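PDB 6K4F: DUF1987 domain-containing protein from Pseudomonas aeruginosa, which probably acts as the regulatory phosphoprotein of the SiaABC threonine phosphorylation pathway, which controls biofilm formation in response to carbon availability. Local coordinates for residues A16-W21 against R25-G30; S4-P9 against I45-R50. All coordinates share one frame; numbering follows the deposited sequence.

Interaction 1. Residues A16-W21 against R25-G30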
ATOM      1  N   ALA A  16      11.156  -1.462   0.888  1.00 26.90           N
ATOM      2  CA  ALA A  16      11.264  -0.219   1.628  1.00 28.26           C
ATOM      3  C   ALA A  16       9.880   0.422   1.709  1.00 28.25           C
ATOM      4  O   ALA A  16       9.168   0.508   0.701  1.00 28.90           O
ATOM      5  CB  ALA A  16      12.269   0.715   0.944  1.00 28.42           C
ATOM      6  N   ILE A  17       9.477   0.827   2.912  1.00 22.58           N
ATOM      7  CA  ILE A  17       8.155   1.400   3.158  1.00 24.13           C
ATOM      8  C   ILE A  17       8.324   2.721   3.893  1.00 29.66           C
ATOM      9  O   ILE A  17       9.037   2.788   4.903  1.00 27.80           O
ATOM     10  CB  ILE A  17       7.255   0.450   3.974  1.00 27.57           C
ATOM     11  CG1 ILE A  17       7.109  -0.891   3.264  1.00 28.03           C
ATOM     12  CG2 ILE A  17       5.906   1.104   4.261  1.00 26.25           C
ATOM     13  CD1 ILE A  17       6.420  -1.973   4.128  1.00 30.80           C
ATOM     14  N   GLN A  18       7.671   3.768   3.391  1.00 26.13           N
ATOM     15  CA  GLN A  18       7.681   5.080   4.030  1.00 28.05           C
ATOM     16  C   GLN A  18       6.250   5.548   4.207  1.00 30.18           C
ATOM     17  O   GLN A  18       5.515   5.717   3.220  1.00 31.27           O
ATOM     18  CB  GLN A  18       8.472   6.109   3.211  1.00 31.30           C
ATOM     19  CG  GLN A  18       9.862   5.653   2.843  1.00 35.91           C
ATOM     20  CD  GLN A  18       9.915   4.952   1.499  1.00 36.52           C
ATOM     21  OE1 GLN A  18       9.249   5.362   0.544  1.00 33.88           O
ATOM     22  NE2 GLN A  18      10.704   3.882   1.418  1.00 35.14           N
ATOM     23  N   GLY A  19       5.849   5.728   5.458  1.00 26.78           N
ATOM     24  CA  GLY A  19       4.591   6.369   5.775  1.00 27.43           C
ATOM     25  C   GLY A  19       4.824   7.811   6.171  1.00 32.68           C
ATOM     26  O   GLY A  19       5.343   8.071   7.259  1.00 33.74           O
ATOM     27  N   ASP A  20       4.460   8.762   5.309  1.00 29.92           N
ATOM     28  CA  ASP A  20       4.647  10.185   5.590  1.00 32.13           C
ATOM     29  C   ASP A  20       3.361  10.719   6.209  1.00 38.12           C
ATOM     30  O   ASP A  20       2.384  10.979   5.495  1.00 33.93           O
ATOM     31  CB  ASP A  20       5.008  10.941   4.310  1.00 31.15           C
ATOM     32  CG  ASP A  20       5.511  12.364   4.581  1.00 44.78           C
ATOM     33  OD1 ASP A  20       4.998  13.035   5.505  1.00 42.02           O
ATOM     34  OD2 ASP A  20       6.434  12.810   3.868  1.00 51.17           O
ATOM     35  N   TRP A  21       3.369  10.912   7.533  1.00 34.81           N
ATOM     36  CA  TRP A  21       2.131  11.212   8.251  1.00 34.45           C
ATOM     37  C   TRP A  21       1.545  12.539   7.818  1.00 46.20           C
ATOM     38  O   TRP A  21       0.322  12.681   7.693  1.00 53.44           O
ATOM     39  CB  TRP A  21       2.383  11.252   9.754  1.00 38.22           C
ATOM     40  CG  TRP A  21       1.144  11.447  10.562  1.00 39.79           C
ATOM     41  CD1 TRP A  21       0.567  12.636  10.932  1.00 45.03           C
ATOM     42  CD2 TRP A  21       0.309  10.414  11.088  1.00 42.92           C
ATOM     43  NE1 TRP A  21      -0.565  12.394  11.678  1.00 46.61           N
ATOM     44  CE2 TRP A  21      -0.742  11.039  11.790  1.00 44.36           C
ATOM     45  CE3 TRP A  21       0.356   9.017  11.044  1.00 41.99           C
ATOM     46  CZ2 TRP A  21      -1.740  10.313  12.438  1.00 42.02           C
ATOM     47  CZ3 TRP A  21      -0.639   8.298  11.690  1.00 43.27           C
ATOM     48  CH2 TRP A  21      -1.669   8.949  12.379  1.00 41.81           C
ATOM     49  N   ARG A  25       0.928  10.186   2.874  1.00 31.87           N
ATOM     50  CA  ARG A  25       1.441   9.387   1.774  1.00 31.88           C
ATOM     51  C   ARG A  25       2.023   8.105   2.329  1.00 32.55           C
ATOM     52  O   ARG A  25       2.841   8.140   3.253  1.00 36.40           O
ATOM     53  CB  ARG A  25       2.523  10.130   0.987  1.00 38.95           C
ATOM     54  CG  ARG A  25       1.976  10.978  -0.117  1.00 60.66           C
ATOM     55  CD  ARG A  25       3.076  11.524  -1.023  1.00 73.22           C
ATOM     56  NE  ARG A  25       2.591  11.963  -2.338  1.00 84.05           N
ATOM     57  CZ  ARG A  25       1.535  12.749  -2.565  1.00 91.18           C
ATOM     58  NH1 ARG A  25       0.810  13.255  -1.573  1.00 93.73           N
ATOM     59  NH2 ARG A  25       1.210  13.056  -3.812  1.00 94.34           N
ATOM     60  N   LEU A  26       1.623   6.978   1.757  1.00 28.22           N
ATOM     61  CA  LEU A  26       2.256   5.701   2.061  1.00 26.44           C
ATOM     62  C   LEU A  26       2.900   5.189   0.780  1.00 27.66           C
ATOM     63  O   LEU A  26       2.211   4.987  -0.234  1.00 29.60           O
ATOM     64  CB  LEU A  26       1.238   4.707   2.624  1.00 28.71           C
ATOM     65  CG  LEU A  26       1.791   3.320   2.922  1.00 27.76           C
ATOM     66  CD1 LEU A  26       2.881   3.437   4.000  1.00 29.41           C
ATOM     67  CD2 LEU A  26       0.670   2.414   3.386  1.00 28.18           C
ATOM     68  N   SER A  27       4.212   4.990   0.822  1.00 25.86           N
ATOM     69  CA  SER A  27       5.011   4.595  -0.332  1.00 27.23           C
ATOM     70  C   SER A  27       5.703   3.270  -0.054  1.00 30.98           C
ATOM     71  O   SER A  27       6.148   3.025   1.072  1.00 27.96           O
ATOM     72  CB  SER A  27       6.075   5.662  -0.657  1.00 29.18           C
ATOM     73  OG  SER A  27       5.461   6.925  -0.910  1.00 37.34           O
ATOM     74  N   MET A  28       5.806   2.419  -1.084  1.00 27.35           N
ATOM     75  CA  MET A  28       6.552   1.165  -0.991  1.00 27.23           C
ATOM     76  C   MET A  28       7.319   0.883  -2.273  1.00 31.39           C
ATOM     77  O   MET A  28       6.782   1.048  -3.369  1.00 31.75           O
ATOM     78  CB  MET A  28       5.636  -0.027  -0.732  1.00 27.81           C
ATOM     79  CG  MET A  28       4.644   0.192   0.336  1.00 29.78           C
ATOM     80  SD  MET A  28       3.732  -1.332   0.621  1.00 32.44           S
ATOM     81  CE  MET A  28       2.361  -0.678   1.553  1.00 32.11           C
ATOM     82  N   GLN A  29       8.546   0.379  -2.131  1.00 29.91           N
ATOM     83  CA  GLN A  29       9.391   0.066  -3.276  1.00 30.87           C
ATOM     84  C   GLN A  29      10.099  -1.254  -3.038  1.00 32.73           C
ATOM     85  O   GLN A  29      10.661  -1.463  -1.960  1.00 34.34           O
ATOM     86  CB  GLN A  29      10.437   1.162  -3.520  1.00 31.75           C
ATOM     87  CG  GLN A  29       9.887   2.572  -3.528  1.00 36.19           C
ATOM     88  CD  GLN A  29       9.883   3.222  -2.152  1.00 42.59           C
ATOM     89  OE1 GLN A  29      10.769   2.984  -1.329  1.00 43.37           O
ATOM     90  NE2 GLN A  29       8.899   4.075  -1.912  1.00 38.63           N
ATOM     91  N   GLY A  30      10.101  -2.121  -4.046  1.00 28.21           N
ATOM     92  CA  GLY A  30      10.935  -3.312  -4.071  1.00 30.81           C
ATOM     93  C   GLY A  30      10.124  -4.591  -4.127  1.00 34.62           C
ATOM     94  O   GLY A  30       8.927  -4.600  -4.432  1.00 35.94           O
TER
HETATM   95  O   HOH W   1       5.483   8.246   1.626  1.00 34.64           O
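The side chains of Q18 and Q29 bend alike and so bring their amides together across the hairpin. In each, CG is anti to the carbonyl carbon, and the chain then turns at the second torsion (chi2 92° in Q18, 90° in Q29). The two side chains cross at about a right angle, yet their amides end nearly coplanar, 16° apart. The two amides are joined by a reciprocal pair of hydrogen bonds. Q29 NE2 donates to Q18 OE1 at 2.8 Å, and Q18 NE2 donates to Q29 OE1 at 2.9 Å. Each bond uses a lone pair in the carbonyl plane, so the two amides hold each other flat.

The backbones form an antiparallel hairpin. A16-Q29, Q18-S27 and D20-R25 are its hydrogen-bonded pairs, and I17-M28 and G19-L26 its non-hydrogen-bonded pairs. Q18 N to S27 O (2.9 Å) and S27 N to Q18 O (2.8 Å) are both nearly straight. A water donates to Q18 O and is also hydrogen-bonded to S27 OG.

A16, Q18, S27 and Q29 point to one face of the sheet; I17, L26 and M28 point to the opposite one. I17 CG2 meets L26 CD1 at 3.8 Å, and I17 CG1 lies alongside M28 CG at 4.0 Å.

This apolar face packs on helices. I17 and L26 touch helix 37-53, and M28 touches helix 70-88. In the mixed sheet, strand 6-8 flanks strand 16-20, and strand 59-68 flanks strand 25-29.

Interaction 2. Residues S4-P9 against I45-R50; sequences SDLHIP and IDWVER
The one direct hydrogen bond between these segments runs from the indole of W47 to the backbone of S4. W47 NE1 donates to S4 O at 3.1 Å, with an N-H...O angle of 165°. The oxygen lies at the ring edge, only 4° out of the indole plane, and the donor lies in the carbonyl plane. The bond gives the indole N-H of this buried tryptophan a partner and, with L6 over one face, limits the turning of the ring.

The apolar contact is made over a face of the same indole. L6 CB sits 3.9 Å from the centroid of the five-membered ring, close to the ring normal, in a CH-pi contact. Its nearest ring atom is W47 CD1, at 3.8 Å. CG of W47 is anti to its backbone N (chi1 -172°), which carries the indole out from the helix to the strand. L6 CD2 is 4.2 Å from W47 CB.

A water makes a looser bridge. It is hydrogen-bonded to S4 OG at 2.8 Å and makes weak bonds to D5 O and R50 NH2. Separately, a salt bridge from R50 NE to D46 OD1 at 2.7 Å holds R50 on its own helix, with the carboxylate oxygen in the guanidinium plane.

The contact ties the N-terminal edge strand 6-8 to helix 37-53. L6 also touches V44 of this helix, and I17 and L26 of the next two strands. W21 packs edge-to-face with W47, and its backbone N bonds to D5 OD1.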
ATOM      1  N   SER A   4       3.965   9.888  14.257  1.00 47.89           N
ATOM      2  CA  SER A   4       5.266   9.534  13.720  1.00 42.44           C
ATOM      3  C   SER A   4       5.138   8.971  12.314  1.00 35.67           C
ATOM      4  O   SER A   4       4.127   8.366  11.953  1.00 36.53           O
ATOM      5  CB  SER A   4       5.954   8.494  14.606  1.00 48.56           C
ATOM      6  OG  SER A   4       5.293   7.242  14.484  1.00 44.91           O
ATOM      7  N   ASP A   5       6.196   9.141  11.534  1.00 38.18           N
ATOM      8  CA  ASP A   5       6.261   8.484  10.244  1.00 37.00           C
ATOM      9  C   ASP A   5       6.534   6.996  10.429  1.00 35.22           C
ATOM     10  O   ASP A   5       7.055   6.547  11.449  1.00 32.82           O
ATOM     11  CB  ASP A   5       7.372   9.076   9.380  1.00 34.54           C
ATOM     12  CG  ASP A   5       7.080  10.490   8.945  1.00 39.64           C
ATOM     13  OD1 ASP A   5       5.907  10.914   9.023  1.00 40.19           O
ATOM     14  OD2 ASP A   5       8.039  11.170   8.539  1.00 43.89           O
ATOM     15  N   LEU A   6       6.185   6.240   9.405  1.00 32.77           N
ATOM     16  CA  LEU A   6       6.568   4.846   9.282  1.00 28.21           C
ATOM     17  C   LEU A   6       7.784   4.779   8.370  1.00 28.46           C
ATOM     18  O   LEU A   6       7.802   5.406   7.302  1.00 30.94           O
ATOM     19  CB  LEU A   6       5.397   4.048   8.703  1.00 31.86           C
ATOM     20  CG  LEU A   6       5.472   2.559   8.369  1.00 41.17           C
ATOM     21  CD1 LEU A   6       5.386   1.712   9.606  1.00 38.24           C
ATOM     22  CD2 LEU A   6       4.313   2.235   7.444  1.00 43.02           C
ATOM     23  N   HIS A   7       8.807   4.042   8.787  1.00 26.55           N
ATOM     24  CA  HIS A   7      10.026   3.986   7.986  1.00 27.64           C
ATOM     25  C   HIS A   7      10.646   2.602   8.123  1.00 26.79           C
ATOM     26  O   HIS A   7      11.358   2.320   9.090  1.00 28.15           O
ATOM     27  CB  HIS A   7      11.011   5.076   8.393  1.00 31.82           C
ATOM     28  CG  HIS A   7      12.186   5.166   7.473  1.00 44.80           C
ATOM     29  ND1 HIS A   7      13.360   4.480   7.696  1.00 49.54           N
ATOM     30  CD2 HIS A   7      12.344   5.810   6.292  1.00 46.20           C
ATOM     31  CE1 HIS A   7      14.201   4.720   6.707  1.00 51.13           C
ATOM     32  NE2 HIS A   7      13.611   5.524   5.842  1.00 49.50           N
ATOM     33  N   ILE A   8      10.396   1.749   7.136  1.00 24.34           N
ATOM     34  CA  ILE A   8      10.907   0.387   7.109  1.00 23.86           C
ATOM     35  C   ILE A   8      11.982   0.322   6.029  1.00 29.30           C
ATOM     36  O   ILE A   8      11.663   0.448   4.831  1.00 27.80           O
ATOM     37  CB  ILE A   8       9.786  -0.625   6.827  1.00 28.07           C
ATOM     38  CG1 ILE A   8       8.555  -0.296   7.661  1.00 31.77           C
ATOM     39  CG2 ILE A   8      10.269  -2.071   7.048  1.00 27.04           C
ATOM     40  CD1 ILE A   8       8.812  -0.345   9.152  1.00 35.48           C
ATOM     41  N   PRO A   9      13.252   0.131   6.386  1.00 29.07           N
ATOM     42  CA  PRO A   9      14.309   0.021   5.374  1.00 27.09           C
ATOM     43  C   PRO A   9      14.133  -1.211   4.507  1.00 27.90           C
ATOM     44  O   PRO A   9      13.803  -2.294   4.996  1.00 26.48           O
ATOM     45  CB  PRO A   9      15.593  -0.083   6.209  1.00 30.71           C
ATOM     46  CG  PRO A   9      15.224   0.443   7.545  1.00 33.73           C
ATOM     47  CD  PRO A   9      13.794   0.085   7.756  1.00 30.07           C
ATOM     48  N   ILE A  45      -0.359  -1.966   8.376  1.00 32.09           N
ATOM     49  CA  ILE A  45      -1.801  -1.962   8.576  1.00 31.83           C
ATOM     50  C   ILE A  45      -2.153  -1.074   9.757  1.00 27.81           C
ATOM     51  O   ILE A  45      -3.056  -0.229   9.687  1.00 29.72           O
ATOM     52  CB  ILE A  45      -2.301  -3.405   8.776  1.00 32.90           C
ATOM     53  CG1 ILE A  45      -2.097  -4.204   7.482  1.00 37.44           C
ATOM     54  CG2 ILE A  45      -3.762  -3.420   9.203  1.00 41.00           C
ATOM     55  CD1 ILE A  45      -2.366  -5.698   7.626  1.00 39.64           C
ATOM     56  N   ASP A  46      -1.426  -1.247  10.863  1.00 31.02           N
ATOM     57  CA  ASP A  46      -1.666  -0.447  12.056  1.00 35.29           C
ATOM     58  C   ASP A  46      -1.509   1.038  11.767  1.00 31.78           C
ATOM     59  O   ASP A  46      -2.342   1.851  12.175  1.00 36.00           O
ATOM     60  CB  ASP A  46      -0.703  -0.896  13.162  1.00 36.65           C
ATOM     61  CG  ASP A  46      -1.099  -0.392  14.534  1.00 59.69           C
ATOM     62  OD1 ASP A  46      -0.785   0.776  14.859  1.00 59.65           O
ATOM     63  OD2 ASP A  46      -1.713  -1.173  15.295  1.00 70.24           O
ATOM     64  N   TRP A  47      -0.434   1.415  11.064  1.00 28.21           N
ATOM     65  CA  TRP A  47      -0.207   2.825  10.763  1.00 30.08           C
ATOM     66  C   TRP A  47      -1.348   3.395   9.926  1.00 33.21           C
ATOM     67  O   TRP A  47      -1.826   4.509  10.177  1.00 32.32           O
ATOM     68  CB  TRP A  47       1.140   2.984  10.048  1.00 31.05           C
ATOM     69  CG  TRP A  47       1.594   4.407   9.846  1.00 31.64           C
ATOM     70  CD1 TRP A  47       2.373   5.143  10.681  1.00 34.97           C
ATOM     71  CD2 TRP A  47       1.305   5.246   8.720  1.00 30.09           C
ATOM     72  NE1 TRP A  47       2.588   6.396  10.154  1.00 31.05           N
ATOM     73  CE2 TRP A  47       1.952   6.481   8.944  1.00 36.71           C
ATOM     74  CE3 TRP A  47       0.573   5.071   7.542  1.00 31.94           C
ATOM     75  CZ2 TRP A  47       1.868   7.548   8.041  1.00 35.93           C
ATOM     76  CZ3 TRP A  47       0.493   6.125   6.642  1.00 34.25           C
ATOM     77  CH2 TRP A  47       1.143   7.345   6.891  1.00 30.98           C
ATOM     78  N   VAL A  48      -1.822   2.629   8.952  1.00 31.86           N
ATOM     79  CA  VAL A  48      -2.930   3.101   8.125  1.00 32.79           C
ATOM     80  C   VAL A  48      -4.181   3.267   8.974  1.00 36.57           C
ATOM     81  O   VAL A  48      -4.884   4.282   8.880  1.00 38.28           O
ATOM     82  CB  VAL A  48      -3.163   2.140   6.949  1.00 30.70           C
ATOM     83  CG1 VAL A  48      -4.460   2.519   6.192  1.00 36.14           C
ATOM     84  CG2 VAL A  48      -1.965   2.160   6.017  1.00 31.34           C
ATOM     85  N   GLU A  49      -4.467   2.274   9.827  1.00 39.09           N
ATOM     86  CA  GLU A  49      -5.611   2.357  10.735  1.00 40.15           C
ATOM     87  C   GLU A  49      -5.553   3.628  11.570  1.00 44.00           C
ATOM     88  O   GLU A  49      -6.542   4.361  11.681  1.00 45.00           O
ATOM     89  CB  GLU A  49      -5.642   1.137  11.658  1.00 45.64           C
ATOM     90  CG  GLU A  49      -6.330  -0.094  11.114  1.00 50.05           C
ATOM     91  CD  GLU A  49      -6.124  -1.308  12.015  1.00 64.10           C
ATOM     92  OE1 GLU A  49      -6.506  -2.427  11.612  1.00 66.30           O
ATOM     93  OE2 GLU A  49      -5.570  -1.143  13.126  1.00 69.03           O
ATOM     94  N   ARG A  50      -4.393   3.898  12.177  1.00 46.13           N
ATOM     95  CA  ARG A  50      -4.254   5.077  13.024  1.00 40.48           C
ATOM     96  C   ARG A  50      -4.386   6.360  12.213  1.00 44.87           C
ATOM     97  O   ARG A  50      -5.015   7.321  12.669  1.00 49.09           O
ATOM     98  CB  ARG A  50      -2.922   5.034  13.779  1.00 41.50           C
ATOM     99  CG  ARG A  50      -2.819   3.868  14.773  1.00 39.66           C
ATOM    100  CD  ARG A  50      -1.562   3.929  15.632  1.00 36.82           C
ATOM    101  NE  ARG A  50      -0.377   3.420  14.941  1.00 38.55           N
ATOM    102  CZ  ARG A  50       0.597   4.204  14.519  1.00 38.74           C
ATOM    103  NH1 ARG A  50       0.506   5.512  14.721  1.00 44.97           N
ATOM    104  NH2 ARG A  50       1.643   3.695  13.895  1.00 39.25           N
TER
HETATM  105  O   HOH W   2       4.764   4.823  13.111  1.00 43.46           O

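Both segments of interaction 1 lie in the chain between the two segments of interaction 2, and the centres of the two contacts are about 8 Å apart. Strand 16-20 joins them. It pairs with strand 25-29 on one side and with strand 6-8 on the other, through probable hydrogen bonds G19 N to L6 O (2.7 Å) and I17 O to I8 N (2.8 Å). G19 is a direct meeting point: its C atom packs 3.5 Å from W47 CZ2. I17 and L26 of the hairpin pack on helix 37-53, the helix that carries W47; M28 packs on helix 70-88. Together they place the first three strands of the sheet beside helix 37-53.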